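Local coordinates for TRNA threonylcarbamoyladenosine dehydratase (Escherichia coli, PDB 4D7A), which catalyses the ATP-dependent dehydration of N6-threonylcarbamoyladenosine at tRNA position 37 to its cyclic form and can accept sulfur from the cysteine desulfurase CsdA in vitro, at residues 34-39 with 123-128; 56-61 with 101-106; 69-74 with 238-243; 157-162 with 206-211. All coordinates share one frame; numbering follows the deposited sequence.

Interactions 1 and 2 lie in one sheet, where strands 32-36 and 56-60 are neighbours; their centres are 9 Å apart, and I38 N probably donates to D61 OD2 across 2.8 Å. Both touch AMP, and interaction 3 reaches the same nucleotide from the phosphate end, with its centre about 18 Å from that of interaction 1 and Q73 OE1 3.6 Å from G39 CA. Interaction 4 holds no AMP contact. It sits about 14 Å from interaction 3 between centres, joined to it by a probable bond from G157 N to G239 O (2.8 Å), and its nearest atoms are about 18 Å from those of interaction 2. Interactions 3 and 4 both also touch the second subunit.

Interaction 1: 34-39 with 123-128; sequences CVVGIG and SYVIDA. With AMP (adenosine monophosphate), chain K.
C34, V35 and V36 run beside V125, I126 and D127 as parallel neighbours, the axes of the two short strands approaching to 4.8 Å at an angle of 17°. The tight half of the contact is backbone. C34 O takes the amide of I126 almost straight (N to O 2.8 Å, angle at H 176°), and V36 N answers with a bond to I126 O, so I126 is held through both of its peptide groups. Bonds from C34 N to Y124 O and from A128 N to V36 O bring the total to four. V35 and I126 share one face of the sheet, where L49 of helix 42-51 packs on both; V36 and D127 share the other, covered by L138 of helix 132-144. At V36, CG1 stands anti to the backbone N (chi1 -169°) and comes within 3.6 Å of AMP C2, while CG2 reaches V125 CG1 at 4.2 Å. These strands form the middle of the Rossmann-type sheet of the ThiF family, and G37 and G39 fit the start of a GxGxxG turn leading into helix 42-51. A beta carbon built on G37 would fall 2.4 Å from A128 O; one on G39 would fall 1.9 Å from AMP O5'. Past the bond from A128 N to V36 O the direct pairing gives way to a looser, still buried, water-mediated join. Here water 1 links the two segments, accepting from G39 N (2.9 Å) and donating to A128 O (2.8 Å), with a weak bond to G37 O. D127 OD2 bonds T151 OG1 and forms a salt bridge with K135, while OD1 takes the amide of I129.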
# COMPACT_ATOMS: atom_id res chain seq x y z
N CYS B 34 -8.81 -3.63 -16.27
CA CYS B 34 -9.70 -2.51 -16.06
C CYS B 34 -9.86 -2.27 -14.57
O CYS B 34 -10.22 -3.20 -13.83
CB CYS B 34 -11.07 -2.80 -16.68
SG CYS B 34 -12.25 -1.42 -16.57
N VAL B 35 -9.64 -1.04 -14.13
CA VAL B 35 -9.94 -0.66 -12.74
C VAL B 35 -11.13 0.27 -12.73
O VAL B 35 -11.10 1.33 -13.36
CB VAL B 35 -8.76 0.05 -12.06
CG1 VAL B 35 -9.07 0.27 -10.58
CG2 VAL B 35 -7.49 -0.79 -12.19
N VAL B 36 -12.20 -0.15 -12.05
CA VAL B 36 -13.41 0.67 -11.96
C VAL B 36 -13.50 1.33 -10.58
O VAL B 36 -13.66 0.64 -9.56
CB VAL B 36 -14.69 -0.14 -12.22
CG1 VAL B 36 -15.85 0.82 -12.39
CG2 VAL B 36 -14.53 -1.01 -13.47
N GLY B 37 -13.39 2.65 -10.57
CA GLY B 37 -13.34 3.42 -9.34
C GLY B 37 -11.89 3.68 -8.98
O GLY B 37 -11.16 2.77 -8.62
N ILE B 38 -11.47 4.94 -9.08
CA ILE B 38 -10.07 5.30 -8.84
C ILE B 38 -9.99 6.10 -7.52
O ILE B 38 -9.48 7.23 -7.48
CB ILE B 38 -9.50 6.12 -10.03
CG1 ILE B 38 -9.87 5.44 -11.37
CG2 ILE B 38 -7.97 6.25 -9.94
CD1 ILE B 38 -9.37 3.99 -11.48
N GLY B 39 -10.50 5.50 -6.44
CA GLY B 39 -10.55 6.18 -5.16
C GLY B 39 -9.61 5.61 -4.12
O GLY B 39 -8.46 5.27 -4.43
N SER B 123 -8.46 -8.80 -19.51
CA SER B 123 -7.82 -9.91 -18.81
C SER B 123 -8.39 -10.07 -17.39
O SER B 123 -8.46 -11.17 -16.85
CB SER B 123 -6.31 -9.69 -18.72
OG SER B 123 -5.76 -9.38 -19.99
N TYR B 124 -8.74 -8.94 -16.79
CA TYR B 124 -9.25 -8.92 -15.42
C TYR B 124 -9.94 -7.60 -15.17
O TYR B 124 -9.55 -6.56 -15.71
CB TYR B 124 -8.11 -9.11 -14.38
CG TYR B 124 -8.40 -10.24 -13.42
CD1 TYR B 124 -9.20 -10.05 -12.28
CD2 TYR B 124 -7.89 -11.51 -13.65
CE1 TYR B 124 -9.47 -11.10 -11.41
CE2 TYR B 124 -8.16 -12.56 -12.79
CZ TYR B 124 -8.95 -12.36 -11.67
OH TYR B 124 -9.21 -13.44 -10.85
N VAL B 125 -10.93 -7.62 -14.29
CA VAL B 125 -11.58 -6.39 -13.85
C VAL B 125 -11.38 -6.26 -12.35
O VAL B 125 -11.59 -7.23 -11.62
CB VAL B 125 -13.08 -6.39 -14.19
CG1 VAL B 125 -13.76 -5.11 -13.66
CG2 VAL B 125 -13.25 -6.49 -15.71
N ILE B 126 -10.91 -5.09 -11.91
CA ILE B 126 -10.80 -4.80 -10.48
C ILE B 126 -11.91 -3.81 -10.12
O ILE B 126 -11.91 -2.65 -10.56
CB ILE B 126 -9.41 -4.25 -10.12
CG1 ILE B 126 -8.35 -5.33 -10.46
CG2 ILE B 126 -9.34 -3.87 -8.63
CD1 ILE B 126 -6.94 -4.92 -10.16
N ASP B 127 -12.86 -4.31 -9.33
CA ASP B 127 -14.02 -3.51 -8.95
C ASP B 127 -13.73 -2.79 -7.64
O ASP B 127 -13.68 -3.41 -6.58
CB ASP B 127 -15.26 -4.37 -8.80
CG ASP B 127 -16.32 -3.70 -7.96
OD1 ASP B 127 -16.44 -2.46 -8.05
OD2 ASP B 127 -17.02 -4.40 -7.19
N ALA B 128 -13.54 -1.48 -7.73
CA ALA B 128 -13.24 -0.66 -6.55
C ALA B 128 -14.28 0.44 -6.42
O ALA B 128 -13.96 1.58 -6.07
CB ALA B 128 -11.83 -0.07 -6.65
P AMP K . -13.59 6.23 -1.87
O1P AMP K . -12.22 6.03 -1.29
O2P AMP K . -14.10 7.64 -1.65
O3P AMP K . -14.62 5.20 -1.43
O5' AMP K . -13.44 6.05 -3.46
C5' AMP K . -14.52 5.58 -4.28
C4' AMP K . -14.29 5.87 -5.76
O4' AMP K . -15.17 5.03 -6.59
C3' AMP K . -14.55 7.32 -6.19
O3' AMP K . -13.46 7.80 -6.98
C2' AMP K . -15.80 7.22 -7.07
O2' AMP K . -15.93 8.20 -8.07
C1' AMP K . -15.65 5.82 -7.66
N9 AMP K . -16.91 5.29 -8.21
C8 AMP K . -18.08 5.28 -7.55
N7 AMP K . -19.09 4.79 -8.32
C5 AMP K . -18.57 4.50 -9.52
C6 AMP K . -19.09 3.94 -10.80
N6 AMP K . -20.38 3.61 -10.93
N1 AMP K . -18.24 3.77 -11.83
C2 AMP K . -16.94 4.13 -11.71
N3 AMP K . -16.39 4.64 -10.59
C4 AMP K . -17.13 4.85 -9.47
O HOH W 1 -11.72 3.11 -5.38

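Interaction 2: 56-61 with 101-106; sequences AITLID and RVTVVD. With AMP (adenosine monophosphate), chain K.
D61 N donates to V105 O at 3.2 Å, the last of five backbone bonds that pair strand 56-60 in parallel with strand 101-105, the outermost on this side of the Rossmann-type sheet. Just past the strand end, D61 OD2 accepts from AMP O3' at 2.6 Å, and OD1 lies 2.6 Å from AMP O2', an acidic grip on the ribose diol that recurs in nucleotide-binding Rossmann folds. The amides of I38 and D63 donate to OD2 and OD1 respectively and so steady the carboxylate. With an alanine here, the O3' hydroxyl and the I38 amide would probably both be left without this acceptor. Further back, I60 and V105 lie side by side, I60 CG1 touching V105 CB at 3.7 Å, while V105 CG2 meets the T58 methyl CG2 at 3.9 Å. T58 directs its hydroxyl to H32 instead. On the other face, L59 and V104 pack on helix 85-96 through M89 and A90, and A46 of helix 42-51 also meets L59. At the far end, a bend in the R101 chain (chi3 63°) carries its guanidinium past A56, whose CB sits over one face near the rim, 3.6 Å from R101 NH2.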
# COMPACT_ATOMS: atom_id res chain seq x y z
N ALA B 56 -1.47 -2.80 -20.48
CA ALA B 56 -2.61 -1.95 -20.84
C ALA B 56 -3.53 -1.86 -19.64
O ALA B 56 -3.89 -2.88 -19.03
CB ALA B 56 -3.38 -2.51 -22.07
N ILE B 57 -3.93 -0.63 -19.32
CA ILE B 57 -4.77 -0.38 -18.15
C ILE B 57 -5.89 0.56 -18.54
O ILE B 57 -5.63 1.60 -19.14
CB ILE B 57 -3.96 0.24 -16.99
CG1 ILE B 57 -2.82 -0.70 -16.55
CG2 ILE B 57 -4.90 0.55 -15.82
CD1 ILE B 57 -1.83 -0.07 -15.55
N THR B 58 -7.12 0.19 -18.23
CA THR B 58 -8.23 1.12 -18.41
C THR B 58 -8.69 1.60 -17.04
O THR B 58 -8.82 0.79 -16.10
CB THR B 58 -9.41 0.48 -19.17
OG1 THR B 58 -9.01 0.21 -20.53
CG2 THR B 58 -10.61 1.42 -19.19
N LEU B 59 -8.92 2.91 -16.92
CA LEU B 59 -9.40 3.51 -15.67
C LEU B 59 -10.78 4.11 -15.89
O LEU B 59 -10.97 4.92 -16.80
CB LEU B 59 -8.46 4.62 -15.20
CG LEU B 59 -6.98 4.26 -15.07
CD1 LEU B 59 -6.20 5.50 -14.64
CD2 LEU B 59 -6.80 3.12 -14.06
N ILE B 60 -11.74 3.71 -15.05
CA ILE B 60 -13.11 4.21 -15.18
C ILE B 60 -13.57 4.93 -13.92
O ILE B 60 -13.72 4.32 -12.86
CB ILE B 60 -14.11 3.08 -15.53
CG1 ILE B 60 -13.61 2.27 -16.72
CG2 ILE B 60 -15.51 3.69 -15.81
CD1 ILE B 60 -14.61 1.23 -17.28
N ASP B 61 -13.78 6.24 -14.04
CA ASP B 61 -14.26 7.08 -12.94
C ASP B 61 -14.65 8.43 -13.53
O ASP B 61 -14.02 8.87 -14.49
CB ASP B 61 -13.17 7.27 -11.87
CG ASP B 61 -13.73 7.58 -10.49
OD1 ASP B 61 -14.76 8.28 -10.38
OD2 ASP B 61 -13.12 7.13 -9.49
N ARG B 101 -0.15 1.17 -22.29
CA ARG B 101 -1.29 1.75 -23.01
C ARG B 101 -2.44 2.05 -22.06
O ARG B 101 -3.13 1.13 -21.60
CB ARG B 101 -1.74 0.80 -24.12
CG ARG B 101 -2.98 1.23 -24.86
CD ARG B 101 -3.18 0.43 -26.16
NE ARG B 101 -3.39 -1.00 -25.92
CZ ARG B 101 -4.56 -1.55 -25.62
NH1 ARG B 101 -5.64 -0.78 -25.48
NH2 ARG B 101 -4.66 -2.86 -25.43
N VAL B 102 -2.65 3.32 -21.75
CA VAL B 102 -3.65 3.70 -20.75
C VAL B 102 -4.89 4.32 -21.39
O VAL B 102 -4.80 5.25 -22.17
CB VAL B 102 -3.08 4.69 -19.72
CG1 VAL B 102 -4.09 4.93 -18.62
CG2 VAL B 102 -1.78 4.17 -19.16
N THR B 103 -6.04 3.79 -21.02
CA THR B 103 -7.29 4.31 -21.53
C THR B 103 -8.08 4.90 -20.36
O THR B 103 -8.19 4.28 -19.30
CB THR B 103 -8.11 3.20 -22.23
OG1 THR B 103 -7.31 2.60 -23.26
CG2 THR B 103 -9.38 3.77 -22.84
N VAL B 104 -8.62 6.09 -20.56
CA VAL B 104 -9.46 6.69 -19.54
C VAL B 104 -10.91 6.68 -20.01
O VAL B 104 -11.19 7.12 -21.11
CB VAL B 104 -9.03 8.14 -19.23
CG1 VAL B 104 -10.08 8.85 -18.37
CG2 VAL B 104 -7.69 8.16 -18.53
N VAL B 105 -11.79 6.14 -19.18
CA VAL B 105 -13.23 6.26 -19.40
C VAL B 105 -13.79 7.21 -18.36
O VAL B 105 -13.89 6.87 -17.18
CB VAL B 105 -13.94 4.89 -19.30
CG1 VAL B 105 -15.46 5.07 -19.42
CG2 VAL B 105 -13.41 3.94 -20.36
N ASP B 106 -14.14 8.41 -18.80
CA ASP B 106 -14.63 9.46 -17.91
C ASP B 106 -16.14 9.30 -17.74
O ASP B 106 -16.93 10.03 -18.34
CB ASP B 106 -14.27 10.83 -18.47
CG ASP B 106 -14.72 11.97 -17.59
OD1 ASP B 106 -14.80 11.79 -16.36
OD2 ASP B 106 -14.99 13.06 -18.13
P AMP K . -13.59 6.23 -1.87
O1P AMP K . -12.22 6.03 -1.29
O2P AMP K . -14.10 7.64 -1.65
O3P AMP K . -14.62 5.20 -1.43
O5' AMP K . -13.44 6.05 -3.46
C5' AMP K . -14.52 5.58 -4.28
C4' AMP K . -14.29 5.87 -5.76
O4' AMP K . -15.17 5.03 -6.59
C3' AMP K . -14.55 7.32 -6.19
O3' AMP K . -13.46 7.80 -6.98
C2' AMP K . -15.80 7.22 -7.07
O2' AMP K . -15.93 8.20 -8.07
C1' AMP K . -15.65 5.82 -7.66
N9 AMP K . -16.91 5.29 -8.21
C8 AMP K . -18.08 5.28 -7.55
N7 AMP K . -19.09 4.79 -8.32
C5 AMP K . -18.57 4.50 -9.52
C6 AMP K . -19.09 3.94 -10.80
N6 AMP K . -20.38 3.61 -10.93
N1 AMP K . -18.24 3.77 -11.83
C2 AMP K . -16.94 4.13 -11.71
N3 AMP K . -16.39 4.64 -10.59
C4 AMP K . -17.13 4.85 -9.47

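Interaction 3: 69-74 with 238-243; sequences NTNRQI and FGAATM. With AMP (adenosine monophosphate), chain K.
N71 and R72 meet A240 and T242 in a buried, mainly polar contact that joins the loop between strand 56-60 and helix 85-96 to the start of helix 242-266. N71 O collects the donors of that helix start: T242 OG1 comes to 2.7 Å from above the carbonyl plane, 39° out of it, T242 N adds only a weak bond, and water 2 bridges the same oxygen and amide. The N71 side chain works in both directions. Its ND2 donates to A240 O (3.0 Å), whereas OD1 receives R72 NH1 on a lone pair, 2.8 Å away and within the guanidinium plane. R72 CD rests on A240 CB at 3.7 Å, and its chain, extended from CG to NE, delivers the head group to AMP, with NE 3.2 Å from O1P and NH2 3.0 Å from O2P. Q73 NE2 lies above one guanidinium face, offset toward the rim. A leucine in place of R72 would probably leave these phosphate oxygens without two donors and N71 OD1 without its mate. From the second subunit, R51 bonds to T70 O and Y20 packs on A241. N71 thus acts as a second-shell residue: held by its bond to A240 O, it probably helps the phosphate oxygens set the rotation of the guanidinium, whose charge, together with K85, probably helps offset that of the phosphate.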
# COMPACT_ATOMS: atom_id res chain seq x y z
N ASN B 69 -9.76 13.86 -0.23
CA ASN B 69 -9.18 12.58 -0.67
C ASN B 69 -7.77 12.34 -0.10
O ASN B 69 -7.24 11.24 -0.21
CB ASN B 69 -9.05 12.47 -2.21
CG ASN B 69 -10.37 12.62 -2.97
OD1 ASN B 69 -10.34 12.89 -4.17
ND2 ASN B 69 -11.51 12.45 -2.29
N THR B 70 -7.17 13.37 0.50
CA THR B 70 -5.74 13.37 0.84
C THR B 70 -5.34 12.25 1.80
O THR B 70 -4.22 11.73 1.73
CB THR B 70 -5.34 14.75 1.43
OG1 THR B 70 -5.56 15.76 0.43
CG2 THR B 70 -3.87 14.78 1.85
N ASN B 71 -6.27 11.83 2.66
CA ASN B 71 -5.95 10.79 3.63
C ASN B 71 -5.80 9.39 3.03
O ASN B 71 -5.22 8.51 3.66
CB ASN B 71 -7.01 10.73 4.75
CG ASN B 71 -8.37 10.25 4.25
OD1 ASN B 71 -8.79 10.59 3.15
ND2 ASN B 71 -9.06 9.44 5.08
N ARG B 72 -6.28 9.17 1.80
CA ARG B 72 -6.36 7.79 1.31
C ARG B 72 -6.20 7.54 -0.20
O ARG B 72 -6.38 6.41 -0.63
CB ARG B 72 -7.70 7.19 1.74
CG ARG B 72 -8.90 7.83 1.01
CD ARG B 72 -10.19 7.61 1.77
NE ARG B 72 -11.35 8.05 1.00
CZ ARG B 72 -11.77 9.32 0.93
NH1 ARG B 72 -11.11 10.29 1.55
NH2 ARG B 72 -12.84 9.61 0.21
N GLN B 73 -5.86 8.56 -0.99
CA GLN B 73 -5.81 8.37 -2.46
C GLN B 73 -4.49 8.89 -3.03
O GLN B 73 -4.06 10.00 -2.70
CB GLN B 73 -7.01 9.07 -3.13
CG GLN B 73 -8.31 8.64 -2.45
CD GLN B 73 -9.59 9.11 -3.14
OE1 GLN B 73 -9.60 9.50 -4.30
NE2 GLN B 73 -10.68 9.08 -2.40
N ILE B 74 -3.85 8.09 -3.87
CA ILE B 74 -2.46 8.36 -4.25
C ILE B 74 -2.35 9.58 -5.16
O ILE B 74 -1.30 10.22 -5.24
CB ILE B 74 -1.81 7.11 -4.93
CG1 ILE B 74 -0.30 7.29 -5.07
CG2 ILE B 74 -2.43 6.86 -6.29
CD1 ILE B 74 0.39 6.05 -5.61
N PHE B 238 -17.88 6.86 7.87
CA PHE B 238 -16.68 6.19 8.35
C PHE B 238 -15.43 6.94 7.87
O PHE B 238 -15.42 7.48 6.77
CB PHE B 238 -16.65 4.73 7.88
CG PHE B 238 -17.70 3.85 8.53
CD1 PHE B 238 -17.52 3.35 9.81
CD2 PHE B 238 -18.88 3.55 7.86
CE1 PHE B 238 -18.50 2.56 10.42
CE2 PHE B 238 -19.86 2.76 8.46
CZ PHE B 238 -19.66 2.26 9.74
N GLY B 239 -14.40 6.95 8.71
CA GLY B 239 -13.08 7.45 8.32
C GLY B 239 -12.32 6.40 7.55
O GLY B 239 -12.84 5.30 7.31
N ALA B 240 -11.09 6.71 7.16
CA ALA B 240 -10.27 5.77 6.41
C ALA B 240 -8.80 6.08 6.58
O ALA B 240 -8.43 7.19 6.96
CB ALA B 240 -10.64 5.81 4.92
N ALA B 241 -7.95 5.09 6.29
CA ALA B 241 -6.51 5.30 6.31
C ALA B 241 -5.86 4.67 5.09
O ALA B 241 -6.24 3.57 4.68
CB ALA B 241 -5.91 4.75 7.59
N THR B 242 -4.85 5.35 4.54
CA THR B 242 -4.07 4.84 3.42
C THR B 242 -3.58 3.42 3.68
O THR B 242 -3.67 2.55 2.80
CB THR B 242 -2.86 5.75 3.13
OG1 THR B 242 -3.33 6.98 2.54
CG2 THR B 242 -1.90 5.09 2.15
N MET B 243 -3.07 3.18 4.90
CA MET B 243 -2.44 1.90 5.21
C MET B 243 -3.41 0.75 4.97
O MET B 243 -3.00 -0.35 4.60
CB MET B 243 -1.91 1.85 6.65
CG MET B 243 -0.79 2.84 6.94
SD MET B 243 -1.43 4.51 7.25
CE MET B 243 -2.17 4.32 8.88
P AMP K . -13.59 6.23 -1.87
O1P AMP K . -12.22 6.03 -1.29
O2P AMP K . -14.10 7.64 -1.65
O3P AMP K . -14.62 5.20 -1.43
O5' AMP K . -13.44 6.05 -3.46
C5' AMP K . -14.52 5.58 -4.28
C4' AMP K . -14.29 5.87 -5.76
O4' AMP K . -15.17 5.03 -6.59
C3' AMP K . -14.55 7.32 -6.19
O3' AMP K . -13.46 7.80 -6.98
C2' AMP K . -15.80 7.22 -7.07
O2' AMP K . -15.93 8.20 -8.07
C1' AMP K . -15.65 5.82 -7.66
N9 AMP K . -16.91 5.29 -8.21
C8 AMP K . -18.08 5.28 -7.55
N7 AMP K . -19.09 4.79 -8.32
C5 AMP K . -18.57 4.50 -9.52
C6 AMP K . -19.09 3.94 -10.80
N6 AMP K . -20.38 3.61 -10.93
N1 AMP K . -18.24 3.77 -11.83
C2 AMP K . -16.94 4.13 -11.71
N3 AMP K . -16.39 4.64 -10.59
C4 AMP K . -17.13 4.85 -9.47
O HOH W 2 -4.03 7.66 6.10

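Interaction 4: 157-162 with 206-211; sequences GQIDPT and STEALV. With NA (sodium ion), chain J.
E208 reaches across to the backbone of I159 and D160, and its carboxylate carries most of the polar contact. OE2 uses its syn lone pair for I159 N, a nearly straight bond of 2.8 Å (176° at H). OE1 takes D160 N, also at 2.8 Å but 34° out of the carboxylate plane, plus a weak bond from I159 N. With CG anti to the backbone N (chi1 -178°) and the chain extended beyond it, E208 reaches from one loop to the other. Water 3 donates to OE1 at 2.7 Å, and also to D160 O, while accepting from S206 OG. Between backbones, V211 N donates to G157 O at 2.7 Å. Within the segments, S206 OG accepts from E208 N as an ST turn (3.0 Å); D160 OD1 accepts from T162 N as an Asx turn and from T162 OG1 on the same face. Apolar contact is thinner: Q158 CG touches L210 CD2 at 3.8 Å. The ions come last. Sodium is bound by T162 O (2.4 Å), four waters and T162 O of the second subunit, which places it at the dimer interface. Q158 NE2 bonds G154 O and G156 O, which helps turn OE1 to the potassium. That ion is bound by Q158 OE1, S206 O, E208 O and Q174 O, consistent with a cation that helps tie the two loops together, at a site whose protein ligands include three backbone carbonyls and one side-chain amide oxygen.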
# COMPACT_ATOMS: atom_id res chain seq x y z
N GLY B 157 -13.34 2.66 8.00
CA GLY B 157 -13.64 2.23 9.35
C GLY B 157 -12.72 1.11 9.83
O GLY B 157 -13.10 0.33 10.70
N GLN B 158 -11.54 1.00 9.23
CA GLN B 158 -10.61 -0.08 9.57
C GLN B 158 -9.20 0.46 9.74
O GLN B 158 -8.77 1.31 8.96
CB GLN B 158 -10.66 -1.17 8.49
CG GLN B 158 -12.04 -1.88 8.49
CD GLN B 158 -12.33 -2.62 7.23
OE1 GLN B 158 -12.26 -3.84 7.19
NE2 GLN B 158 -12.72 -1.88 6.20
N ILE B 159 -8.50 -0.02 10.75
CA ILE B 159 -7.14 0.45 11.01
C ILE B 159 -6.04 -0.61 10.86
O ILE B 159 -4.87 -0.28 10.91
CB ILE B 159 -7.01 1.07 12.42
CG1 ILE B 159 -7.24 0.02 13.51
CG2 ILE B 159 -7.97 2.24 12.59
CD1 ILE B 159 -6.92 0.53 14.94
N ASP B 160 -6.40 -1.87 10.65
CA ASP B 160 -5.40 -2.96 10.70
C ASP B 160 -5.22 -3.69 9.36
O ASP B 160 -6.00 -4.58 9.03
CB ASP B 160 -5.79 -3.94 11.81
CG ASP B 160 -4.81 -5.10 11.98
OD1 ASP B 160 -3.75 -5.14 11.31
OD2 ASP B 160 -5.10 -5.97 12.83
N PRO B 161 -4.16 -3.35 8.59
CA PRO B 161 -3.96 -3.99 7.28
C PRO B 161 -3.66 -5.49 7.34
O PRO B 161 -3.80 -6.15 6.32
CB PRO B 161 -2.76 -3.24 6.68
CG PRO B 161 -2.55 -2.03 7.57
CD PRO B 161 -3.10 -2.38 8.91
N THR B 162 -3.25 -6.02 8.50
CA THR B 162 -2.89 -7.43 8.55
C THR B 162 -4.11 -8.35 8.61
O THR B 162 -3.96 -9.56 8.55
CB THR B 162 -2.00 -7.77 9.78
OG1 THR B 162 -2.76 -7.59 10.98
CG2 THR B 162 -0.77 -6.87 9.83
N SER B 206 -11.97 -7.67 5.23
CA SER B 206 -11.14 -7.76 6.43
C SER B 206 -11.93 -8.38 7.58
O SER B 206 -13.14 -8.17 7.69
CB SER B 206 -10.61 -6.39 6.82
OG SER B 206 -10.00 -6.44 8.09
N THR B 207 -11.26 -9.16 8.42
CA THR B 207 -11.91 -9.71 9.61
C THR B 207 -12.04 -8.68 10.73
O THR B 207 -12.65 -8.96 11.76
CB THR B 207 -11.15 -10.93 10.16
OG1 THR B 207 -9.76 -10.59 10.29
CG2 THR B 207 -11.29 -12.13 9.21
N GLU B 208 -11.45 -7.50 10.55
CA GLU B 208 -11.43 -6.46 11.59
C GLU B 208 -12.82 -5.91 11.91
O GLU B 208 -13.58 -5.61 10.99
CB GLU B 208 -10.52 -5.30 11.17
CG GLU B 208 -10.40 -4.20 12.23
CD GLU B 208 -9.57 -3.00 11.77
OE1 GLU B 208 -8.96 -3.07 10.68
OE2 GLU B 208 -9.54 -1.98 12.51
N ALA B 209 -13.14 -5.74 13.19
CA ALA B 209 -14.41 -5.12 13.53
C ALA B 209 -14.38 -3.63 13.17
O ALA B 209 -13.39 -2.94 13.39
CB ALA B 209 -14.70 -5.29 15.01
N LEU B 210 -15.49 -3.13 12.63
CA LEU B 210 -15.52 -1.74 12.16
C LEU B 210 -15.37 -0.73 13.27
O LEU B 210 -15.92 -0.92 14.36
CB LEU B 210 -16.82 -1.45 11.42
CG LEU B 210 -17.00 -2.08 10.06
CD1 LEU B 210 -18.25 -1.50 9.46
CD2 LEU B 210 -15.77 -1.78 9.20
N VAL B 211 -14.64 0.33 12.96
CA VAL B 211 -14.45 1.48 13.83
C VAL B 211 -15.38 2.57 13.34
O VAL B 211 -15.23 3.06 12.22
CB VAL B 211 -12.99 1.97 13.79
CG1 VAL B 211 -12.79 3.22 14.66
CG2 VAL B 211 -12.05 0.83 14.18
NA NA J . -2.61 -10.70 7.00
O HOH W 3 -8.63 -4.22 8.27
O HOH W 4 -3.53 -9.14 5.33
O HOH W 5 -4.69 -11.63 6.40
O HOH W 6 -0.88 -9.07 6.29
O HOH W 7 -1.00 -11.44 8.68